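Pre-mRNA-splicing factor SAD1 (Saccharomyces cerevisiae, PDB 4MSX) promotes assembly of newly made U4 snRNA into the U4/U6 snRNP and is required for pre-mRNA splicing. Local coordinates at residues 90-102 with 113-125. Numbering follows the deposited sequence.
Sequences NVYCCLVCGHYYQ and HSIDENHHVFLNL. With ZN (zinc ion), chain B.
Cys-94 SG is gripped by three groups: it binds the zinc ion at 2.3 Å and takes weak hydrogen bonds from the backbone N atoms of Val-96 and Cys-97, as in the knuckles of many CxxC zinc sites. Cys-97 SG, His-113 NE2 and His-119 ND1 complete the Cys2His2 site. His-113 swings its ring away from its own backbone N (chi1 -178°), which carries NE2 to the metal, while Tyr-101 stacks on one face of its imidazole, centroids 4.0 Å apart and planes at 24°; Glu-117 CB covers the opposite face. Val-96 lays CG1 over the centre of the His-119 ring, 3.5 Å from its centroid, a CH-pi contact; Glu-117 CB lies over the opposite face. Away from the metal, strands 91-94 and 121-124 pair antiparallel: Cys-93 and Leu-123 exchange two backbone bonds, with Leu-125 N to Val-91 O and Leu-95 N to Val-121 O beyond them. Asn-124 sets CG over the rim of one face of the Tyr-92 ring, its amide plane turned 61° from the ring, with ND2 2.9 Å from Tyr-92 OH, which also bonds Arg-104; OD1 accepts from Thr-126 N and Ser-127 N. An alanine in place of Tyr-92 would probably uncover one side of the Asn-124 side chain and leave Arg-104 without its hydroxyl partner. In this UBP-type zinc finger, the paired strands lie between strands 100-102 and 130-132 of one antiparallel sheet, and helix 109-116 brings His-113 to the zinc.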
ATOM      1  N   ASN A  90     -10.648 -20.039 -15.940  1.00 44.05           N
ATOM      2  CA  ASN A  90     -12.026 -19.645 -16.269  1.00 47.89           C
ATOM      3  C   ASN A  90     -12.962 -19.582 -15.056  1.00 49.29           C
ATOM      4  O   ASN A  90     -13.976 -20.298 -14.977  1.00 41.52           O
ATOM      5  CB  ASN A  90     -12.611 -20.597 -17.303  1.00 51.94           C
ATOM      6  CG  ASN A  90     -11.831 -20.600 -18.580  1.00 54.29           C
ATOM      7  OD1 ASN A  90     -11.461 -19.549 -19.090  1.00 66.34           O
ATOM      8  ND2 ASN A  90     -11.554 -21.788 -19.103  1.00 61.46           N
ATOM      9  N   VAL A  91     -12.624 -18.735 -14.093  1.00 37.13           N
ATOM     10  CA  VAL A  91     -13.380 -18.698 -12.855  1.00 35.35           C
ATOM     11  C   VAL A  91     -14.460 -17.621 -12.989  1.00 36.57           C
ATOM     12  O   VAL A  91     -14.207 -16.547 -13.561  1.00 39.70           O
ATOM     13  CB  VAL A  91     -12.440 -18.406 -11.646  1.00 37.41           C
ATOM     14  CG1 VAL A  91     -13.209 -18.366 -10.346  1.00 32.72           C
ATOM     15  CG2 VAL A  91     -11.379 -19.481 -11.562  1.00 37.51           C
ATOM     16  N   TYR A  92     -15.660 -17.911 -12.464  1.00 32.21           N
ATOM     17  CA  TYR A  92     -16.784 -16.978 -12.518  1.00 31.19           C
ATOM     18  C   TYR A  92     -17.204 -16.716 -11.091  1.00 28.53           C
ATOM     19  O   TYR A  92     -17.074 -17.585 -10.221  1.00 33.99           O
ATOM     20  CB  TYR A  92     -17.996 -17.574 -13.300  1.00 33.32           C
ATOM     21  CG  TYR A  92     -17.750 -17.678 -14.780  1.00 32.70           C
ATOM     22  CD1 TYR A  92     -16.830 -18.587 -15.290  1.00 35.10           C
ATOM     23  CD2 TYR A  92     -18.434 -16.851 -15.673  1.00 29.38           C
ATOM     24  CE1 TYR A  92     -16.589 -18.651 -16.662  1.00 37.30           C
ATOM     25  CE2 TYR A  92     -18.215 -16.912 -17.026  1.00 36.97           C
ATOM     26  CZ  TYR A  92     -17.293 -17.818 -17.516  1.00 39.98           C
ATOM     27  OH  TYR A  92     -17.048 -17.869 -18.870  1.00 43.39           O
ATOM     28  N   CYS A  93     -17.750 -15.536 -10.851  1.00 25.58           N
ATOM     29  CA  CYS A  93     -18.327 -15.257  -9.566  1.00 29.87           C
ATOM     30  C   CYS A  93     -19.837 -15.315  -9.744  1.00 28.71           C
ATOM     31  O   CYS A  93     -20.386 -14.645 -10.614  1.00 29.45           O
ATOM     32  CB  CYS A  93     -17.931 -13.862  -9.076  1.00 26.34           C
ATOM     33  SG  CYS A  93     -18.658 -13.383  -7.492  1.00 31.98           S
ATOM     34  N   CYS A  94     -20.482 -16.089  -8.879  1.00 32.45           N
ATOM     35  CA  CYS A  94     -21.919 -16.101  -8.765  1.00 29.42           C
ATOM     36  C   CYS A  94     -22.369 -14.819  -8.087  1.00 30.05           C
ATOM     37  O   CYS A  94     -21.919 -14.488  -6.983  1.00 30.85           O
ATOM     38  CB  CYS A  94     -22.433 -17.302  -7.945  1.00 30.19           C
ATOM     39  SG  CYS A  94     -24.277 -17.140  -7.772  1.00 30.15           S
ATOM     40  N   LEU A  95     -23.272 -14.075  -8.737  1.00 28.27           N
ATOM     41  CA  LEU A  95     -23.578 -12.716  -8.255  1.00 26.69           C
ATOM     42  C   LEU A  95     -24.743 -12.764  -7.315  1.00 32.14           C
ATOM     43  O   LEU A  95     -25.116 -11.735  -6.762  1.00 30.31           O
ATOM     44  CB  LEU A  95     -23.831 -11.710  -9.409  1.00 27.81           C
ATOM     45  CG  LEU A  95     -22.653 -11.620 -10.388  1.00 32.23           C
ATOM     46  CD1 LEU A  95     -22.943 -10.606 -11.555  1.00 29.50           C
ATOM     47  CD2 LEU A  95     -21.366 -11.134  -9.646  1.00 27.06           C
ATOM     48  N   VAL A  96     -25.273 -13.978  -7.072  1.00 24.95           N
ATOM     49  CA  VAL A  96     -26.257 -14.139  -6.000  1.00 26.92           C
ATOM     50  C   VAL A  96     -25.641 -14.482  -4.638  1.00 31.81           C
ATOM     51  O   VAL A  96     -25.989 -13.861  -3.608  1.00 33.34           O
ATOM     52  CB  VAL A  96     -27.303 -15.277  -6.380  1.00 36.50           C
ATOM     53  CG1 VAL A  96     -28.307 -15.431  -5.269  1.00 34.92           C
ATOM     54  CG2 VAL A  96     -27.933 -14.957  -7.752  1.00 29.57           C
ATOM     55  N   CYS A  97     -24.740 -15.470  -4.598  1.00 29.19           N
ATOM     56  CA  CYS A  97     -24.172 -15.895  -3.310  1.00 31.38           C
ATOM     57  C   CYS A  97     -22.701 -15.477  -3.177  1.00 32.52           C
ATOM     58  O   CYS A  97     -22.142 -15.538  -2.090  1.00 33.68           O
ATOM     59  CB  CYS A  97     -24.305 -17.447  -3.105  1.00 33.75           C
ATOM     60  SG  CYS A  97     -23.281 -18.417  -4.197  1.00 34.02           S
ATOM     61  N   GLY A  98     -22.063 -15.073  -4.278  1.00 31.19           N
ATOM     62  CA  GLY A  98     -20.704 -14.544  -4.189  1.00 31.06           C
ATOM     63  C   GLY A  98     -19.599 -15.588  -4.201  1.00 40.71           C
ATOM     64  O   GLY A  98     -18.437 -15.226  -4.172  1.00 31.65           O
ATOM     65  N   HIS A  99     -19.933 -16.887  -4.261  1.00 33.14           N
ATOM     66  CA  HIS A  99     -18.890 -17.885  -4.395  1.00 30.55           C
ATOM     67  C   HIS A  99     -18.363 -17.954  -5.803  1.00 34.00           C
ATOM     68  O   HIS A  99     -19.028 -17.525  -6.757  1.00 32.08           O
ATOM     69  CB  HIS A  99     -19.414 -19.261  -3.913  1.00 31.43           C
ATOM     70  CG  HIS A  99     -19.688 -19.289  -2.441  1.00 37.30           C
ATOM     71  ND1 HIS A  99     -18.681 -19.381  -1.504  1.00 54.57           N
ATOM     72  CD2 HIS A  99     -20.835 -19.149  -1.739  1.00 46.64           C
ATOM     73  CE1 HIS A  99     -19.200 -19.332  -0.288  1.00 47.99           C
ATOM     74  NE2 HIS A  99     -20.506 -19.194  -0.402  1.00 52.44           N
ATOM     75  N   TYR A 100     -17.148 -18.483  -5.944  1.00 26.31           N
ATOM     76  CA  TYR A 100     -16.541 -18.558  -7.262  1.00 26.38           C
ATOM     77  C   TYR A 100     -16.653 -19.984  -7.824  1.00 32.56           C
ATOM     78  O   TYR A 100     -16.404 -20.962  -7.083  1.00 34.22           O
ATOM     79  CB  TYR A 100     -15.064 -18.277  -7.151  1.00 28.73           C
ATOM     80  CG  TYR A 100     -14.714 -16.862  -6.688  1.00 32.49           C
ATOM     81  CD1 TYR A 100     -15.691 -15.849  -6.574  1.00 29.86           C
ATOM     82  CD2 TYR A 100     -13.396 -16.537  -6.414  1.00 37.23           C
ATOM     83  CE1 TYR A 100     -15.322 -14.511  -6.165  1.00 35.14           C
ATOM     84  CE2 TYR A 100     -13.026 -15.219  -6.027  1.00 30.57           C
ATOM     85  CZ  TYR A 100     -13.979 -14.229  -5.891  1.00 37.61           C
ATOM     86  OH  TYR A 100     -13.556 -12.964  -5.478  1.00 34.53           O
ATOM     87  N   TYR A 101     -16.878 -20.092  -9.127  1.00 29.44           N
ATOM     88  CA  TYR A 101     -17.021 -21.407  -9.774  1.00 33.46           C
ATOM     89  C   TYR A 101     -16.388 -21.383 -11.148  1.00 27.59           C
ATOM     90  O   TYR A 101     -16.592 -20.434 -11.924  1.00 32.47           O
ATOM     91  CB  TYR A 101     -18.527 -21.751  -9.935  1.00 32.10           C
ATOM     92  CG  TYR A 101     -19.235 -21.830  -8.613  1.00 31.45           C
ATOM     93  CD1 TYR A 101     -19.280 -23.031  -7.883  1.00 30.80           C
ATOM     94  CD2 TYR A 101     -19.854 -20.729  -8.087  1.00 30.96           C
ATOM     95  CE1 TYR A 101     -19.899 -23.092  -6.636  1.00 30.23           C
ATOM     96  CE2 TYR A 101     -20.509 -20.790  -6.852  1.00 29.04           C
ATOM     97  CZ  TYR A 101     -20.518 -21.986  -6.139  1.00 32.89           C
ATOM     98  OH  TYR A 101     -21.137 -22.042  -4.913  1.00 31.71           O
ATOM     99  N   GLN A 102     -15.655 -22.437 -11.488  1.00 30.33           N
ATOM    100  CA  GLN A 102     -15.168 -22.557 -12.861  1.00 29.41           C
ATOM    101  C   GLN A 102     -16.372 -22.717 -13.822  1.00 37.60           C
ATOM    102  O   GLN A 102     -17.261 -23.470 -13.497  1.00 33.51           O
ATOM    103  CB  GLN A 102     -14.291 -23.814 -12.967  1.00 32.27           C
ATOM    104  CG  GLN A 102     -13.753 -24.028 -14.388  1.00 41.93           C
ATOM    105  CD  GLN A 102     -12.664 -25.081 -14.421  1.00 52.12           C
ATOM    106  OE1 GLN A 102     -11.469 -24.760 -14.489  1.00 50.93           O
ATOM    107  NE2 GLN A 102     -13.061 -26.343 -14.328  1.00 42.25           N
ATOM    108  N   HIS A 113     -23.944 -25.255 -10.580  1.00 32.99           N
ATOM    109  CA  HIS A 113     -24.396 -24.388  -9.507  1.00 28.81           C
ATOM    110  C   HIS A 113     -25.661 -23.657  -9.958  1.00 25.20           C
ATOM    111  O   HIS A 113     -26.558 -23.424  -9.150  1.00 32.75           O
ATOM    112  CB  HIS A 113     -23.320 -23.289  -9.269  1.00 27.70           C
ATOM    113  CG  HIS A 113     -23.641 -22.340  -8.151  1.00 33.29           C
ATOM    114  ND1 HIS A 113     -23.604 -22.698  -6.821  1.00 32.38           N
ATOM    115  CD2 HIS A 113     -23.912 -21.011  -8.174  1.00 34.17           C
ATOM    116  CE1 HIS A 113     -23.908 -21.648  -6.074  1.00 32.44           C
ATOM    117  NE2 HIS A 113     -24.088 -20.610  -6.874  1.00 34.67           N
ATOM    118  N   SER A 114     -25.695 -23.247 -11.213  1.00 24.72           N
ATOM    119  CA  SER A 114     -26.763 -22.324 -11.627  1.00 30.97           C
ATOM    120  C   SER A 114     -28.095 -23.079 -11.574  1.00 42.33           C
ATOM    121  O   SER A 114     -29.089 -22.546 -11.133  1.00 40.01           O
ATOM    122  CB  SER A 114     -26.516 -21.750 -13.001  1.00 34.12           C
ATOM    123  OG  SER A 114     -26.734 -22.640 -14.076  1.00 36.12           O
ATOM    124  N   ILE A 115     -28.087 -24.341 -11.988  1.00 36.09           N
ATOM    125  CA  ILE A 115     -29.328 -25.158 -11.962  1.00 35.16           C
ATOM    126  C   ILE A 115     -29.679 -25.577 -10.547  1.00 34.90           C
ATOM    127  O   ILE A 115     -30.751 -25.267 -10.048  1.00 40.93           O
ATOM    128  CB  ILE A 115     -29.212 -26.349 -12.901  1.00 33.92           C
ATOM    129  CG1 ILE A 115     -29.088 -25.809 -14.324  1.00 34.07           C
ATOM    130  CG2 ILE A 115     -30.483 -27.283 -12.738  1.00 39.99           C
ATOM    131  CD1 ILE A 115     -28.562 -26.794 -15.401  1.00 35.89           C
ATOM    132  N   ASP A 116     -28.738 -26.214  -9.853  1.00 37.14           N
ATOM    133  CA  ASP A 116     -28.997 -26.730  -8.525  1.00 34.74           C
ATOM    134  C   ASP A 116     -29.187 -25.739  -7.429  1.00 40.53           C
ATOM    135  O   ASP A 116     -29.901 -26.037  -6.490  1.00 35.74           O
ATOM    136  CB  ASP A 116     -27.885 -27.705  -8.115  1.00 41.80           C
ATOM    137  CG  ASP A 116     -27.922 -28.978  -8.961  1.00 43.68           C
ATOM    138  OD1 ASP A 116     -28.898 -29.127  -9.696  1.00 44.16           O
ATOM    139  OD2 ASP A 116     -27.005 -29.805  -8.924  1.00 47.14           O
ATOM    140  N   GLU A 117     -28.512 -24.585  -7.469  1.00 34.64           N
ATOM    141  CA  GLU A 117     -28.748 -23.601  -6.417  1.00 34.66           C
ATOM    142  C   GLU A 117     -29.742 -22.525  -6.914  1.00 31.32           C
ATOM    143  O   GLU A 117     -30.126 -21.655  -6.147  1.00 41.11           O
ATOM    144  CB  GLU A 117     -27.411 -22.956  -5.963  1.00 42.09           C
ATOM    145  CG  GLU A 117     -26.375 -24.033  -5.493  1.00 41.09           C
ATOM    146  CD  GLU A 117     -26.934 -24.961  -4.419  1.00 50.79           C
ATOM    147  OE1 GLU A 117     -27.555 -24.463  -3.451  1.00 54.99           O
ATOM    148  OE2 GLU A 117     -26.765 -26.198  -4.542  1.00 51.26           O
ATOM    149  N   ASN A 118     -30.128 -22.603  -8.185  1.00 31.61           N
ATOM    150  CA  ASN A 118     -31.080 -21.623  -8.732  1.00 37.62           C
ATOM    151  C   ASN A 118     -30.451 -20.210  -8.647  1.00 42.42           C
ATOM    152  O   ASN A 118     -31.126 -19.294  -8.172  1.00 37.91           O
ATOM    153  CB  ASN A 118     -32.356 -21.603  -7.881  1.00 37.00           C
ATOM    154  CG  ASN A 118     -33.500 -20.766  -8.515  1.00 37.94           C
ATOM    155  OD1 ASN A 118     -33.565 -20.558  -9.739  1.00 44.51           O
ATOM    156  ND2 ASN A 118     -34.392 -20.281  -7.660  1.00 45.71           N
ATOM    157  N   HIS A 119     -29.183 -20.056  -9.067  1.00 38.68           N
ATOM    158  CA  HIS A 119     -28.474 -18.716  -9.076  1.00 31.66           C
ATOM    159  C   HIS A 119     -28.039 -18.535 -10.519  1.00 28.94           C
ATOM    160  O   HIS A 119     -27.354 -19.393 -11.060  1.00 33.60           O
ATOM    161  CB  HIS A 119     -27.257 -18.702  -8.069  1.00 32.04           C
ATOM    162  CG  HIS A 119     -27.667 -18.769  -6.634  1.00 31.26           C
ATOM    163  ND1 HIS A 119     -26.775 -18.940  -5.602  1.00 35.31           N
ATOM    164  CD2 HIS A 119     -28.892 -18.711  -6.056  1.00 35.54           C
ATOM    165  CE1 HIS A 119     -27.419 -18.960  -4.446  1.00 39.30           C
ATOM    166  NE2 HIS A 119     -28.709 -18.840  -4.698  1.00 41.09           N
ATOM    167  N   HIS A 120     -28.472 -17.464 -11.197  1.00 29.99           N
ATOM    168  CA  HIS A 120     -28.345 -17.440 -12.649  1.00 29.59           C
ATOM    169  C   HIS A 120     -27.503 -16.334 -13.239  1.00 33.11           C
ATOM    170  O   HIS A 120     -27.272 -16.366 -14.450  1.00 35.77           O
ATOM    171  CB  HIS A 120     -29.773 -17.397 -13.267  1.00 33.05           C
ATOM    172  CG  HIS A 120     -30.585 -18.583 -12.848  1.00 39.71           C
ATOM    173  ND1 HIS A 120     -30.458 -19.810 -13.465  1.00 41.79           N
ATOM    174  CD2 HIS A 120     -31.443 -18.764 -11.812  1.00 36.85           C
ATOM    175  CE1 HIS A 120     -31.240 -20.692 -12.855  1.00 39.69           C
ATOM    176  NE2 HIS A 120     -31.857 -20.081 -11.855  1.00 39.30           N
ATOM    177  N   VAL A 121     -27.009 -15.395 -12.411  1.00 28.48           N
ATOM    178  CA  VAL A 121     -26.217 -14.257 -12.980  1.00 28.32           C
ATOM    179  C   VAL A 121     -24.750 -14.371 -12.488  1.00 28.41           C
ATOM    180  O   VAL A 121     -24.542 -14.471 -11.279  1.00 30.91           O
ATOM    181  CB  VAL A 121     -26.809 -12.896 -12.497  1.00 34.69           C
ATOM    182  CG1 VAL A 121     -26.174 -11.690 -13.277  1.00 34.77           C
ATOM    183  CG2 VAL A 121     -28.335 -12.904 -12.672  1.00 41.38           C
ATOM    184  N   PHE A 122     -23.803 -14.423 -13.427  1.00 27.98           N
ATOM    185  CA  PHE A 122     -22.403 -14.663 -13.158  1.00 28.03           C
ATOM    186  C   PHE A 122     -21.542 -13.545 -13.778  1.00 35.25           C
ATOM    187  O   PHE A 122     -21.919 -12.930 -14.795  1.00 34.04           O
ATOM    188  CB  PHE A 122     -21.982 -15.998 -13.766  1.00 27.46           C
ATOM    189  CG  PHE A 122     -22.637 -17.162 -13.066  1.00 29.36           C
ATOM    190  CD1 PHE A 122     -23.986 -17.467 -13.351  1.00 34.30           C
ATOM    191  CD2 PHE A 122     -21.971 -17.851 -12.038  1.00 26.86           C
ATOM    192  CE1 PHE A 122     -24.636 -18.503 -12.656  1.00 30.84           C
ATOM    193  CE2 PHE A 122     -22.575 -18.897 -11.358  1.00 34.87           C
ATOM    194  CZ  PHE A 122     -23.925 -19.246 -11.668  1.00 33.80           C
ATOM    195  N   LEU A 123     -20.369 -13.330 -13.180  1.00 28.87           N
ATOM    196  CA  LEU A 123     -19.370 -12.451 -13.763  1.00 29.22           C
ATOM    197  C   LEU A 123     -18.156 -13.284 -14.091  1.00 28.21           C
ATOM    198  O   LEU A 123     -17.601 -13.976 -13.214  1.00 32.05           O
ATOM    199  CB  LEU A 123     -18.999 -11.338 -12.728  1.00 29.79           C
ATOM    200  CG  LEU A 123     -17.873 -10.439 -13.204  1.00 33.68           C
ATOM    201  CD1 LEU A 123     -18.223  -9.594 -14.507  1.00 30.78           C
ATOM    202  CD2 LEU A 123     -17.539  -9.509 -12.065  1.00 29.50           C
ATOM    203  N   ASN A 124     -17.666 -13.198 -15.316  1.00 29.68           N
ATOM    204  CA  ASN A 124     -16.410 -13.871 -15.616  1.00 31.00           C
ATOM    205  C   ASN A 124     -15.296 -13.021 -15.003  1.00 31.83           C
ATOM    206  O   ASN A 124     -15.202 -11.854 -15.368  1.00 37.41           O
ATOM    207  CB  ASN A 124     -16.176 -13.956 -17.140  1.00 35.40           C
ATOM    208  CG  ASN A 124     -14.923 -14.730 -17.495  1.00 45.56           C
ATOM    209  OD1 ASN A 124     -13.829 -14.433 -16.998  1.00 48.33           O
ATOM    210  ND2 ASN A 124     -15.071 -15.763 -18.335  1.00 46.55           N
ATOM    211  N   LEU A 125     -14.491 -13.574 -14.100  1.00 34.74           N
ATOM    212  CA  LEU A 125     -13.527 -12.753 -13.325  1.00 40.03           C
ATOM    213  C   LEU A 125     -12.301 -12.329 -14.138  1.00 51.71           C
ATOM    214  O   LEU A 125     -11.511 -11.494 -13.692  1.00 43.46           O
ATOM    215  CB  LEU A 125     -13.057 -13.489 -12.066  1.00 35.43           C
ATOM    216  CG  LEU A 125     -14.193 -13.617 -11.039  1.00 36.64           C
ATOM    217  CD1 LEU A 125     -13.763 -14.453  -9.864  1.00 34.61           C
ATOM    218  CD2 LEU A 125     -14.738 -12.193 -10.599  1.00 37.38           C
TER
HETATM  219 ZN    ZN B 501     -24.625 -18.775  -6.153  1.00 32.87          ZN
HETATM  220  O   HOH W   1     -12.381 -16.997 -18.821  1.00 60.91           O
HETATM  221  O   HOH W   2     -12.127 -16.343 -15.467  1.00 49.55           O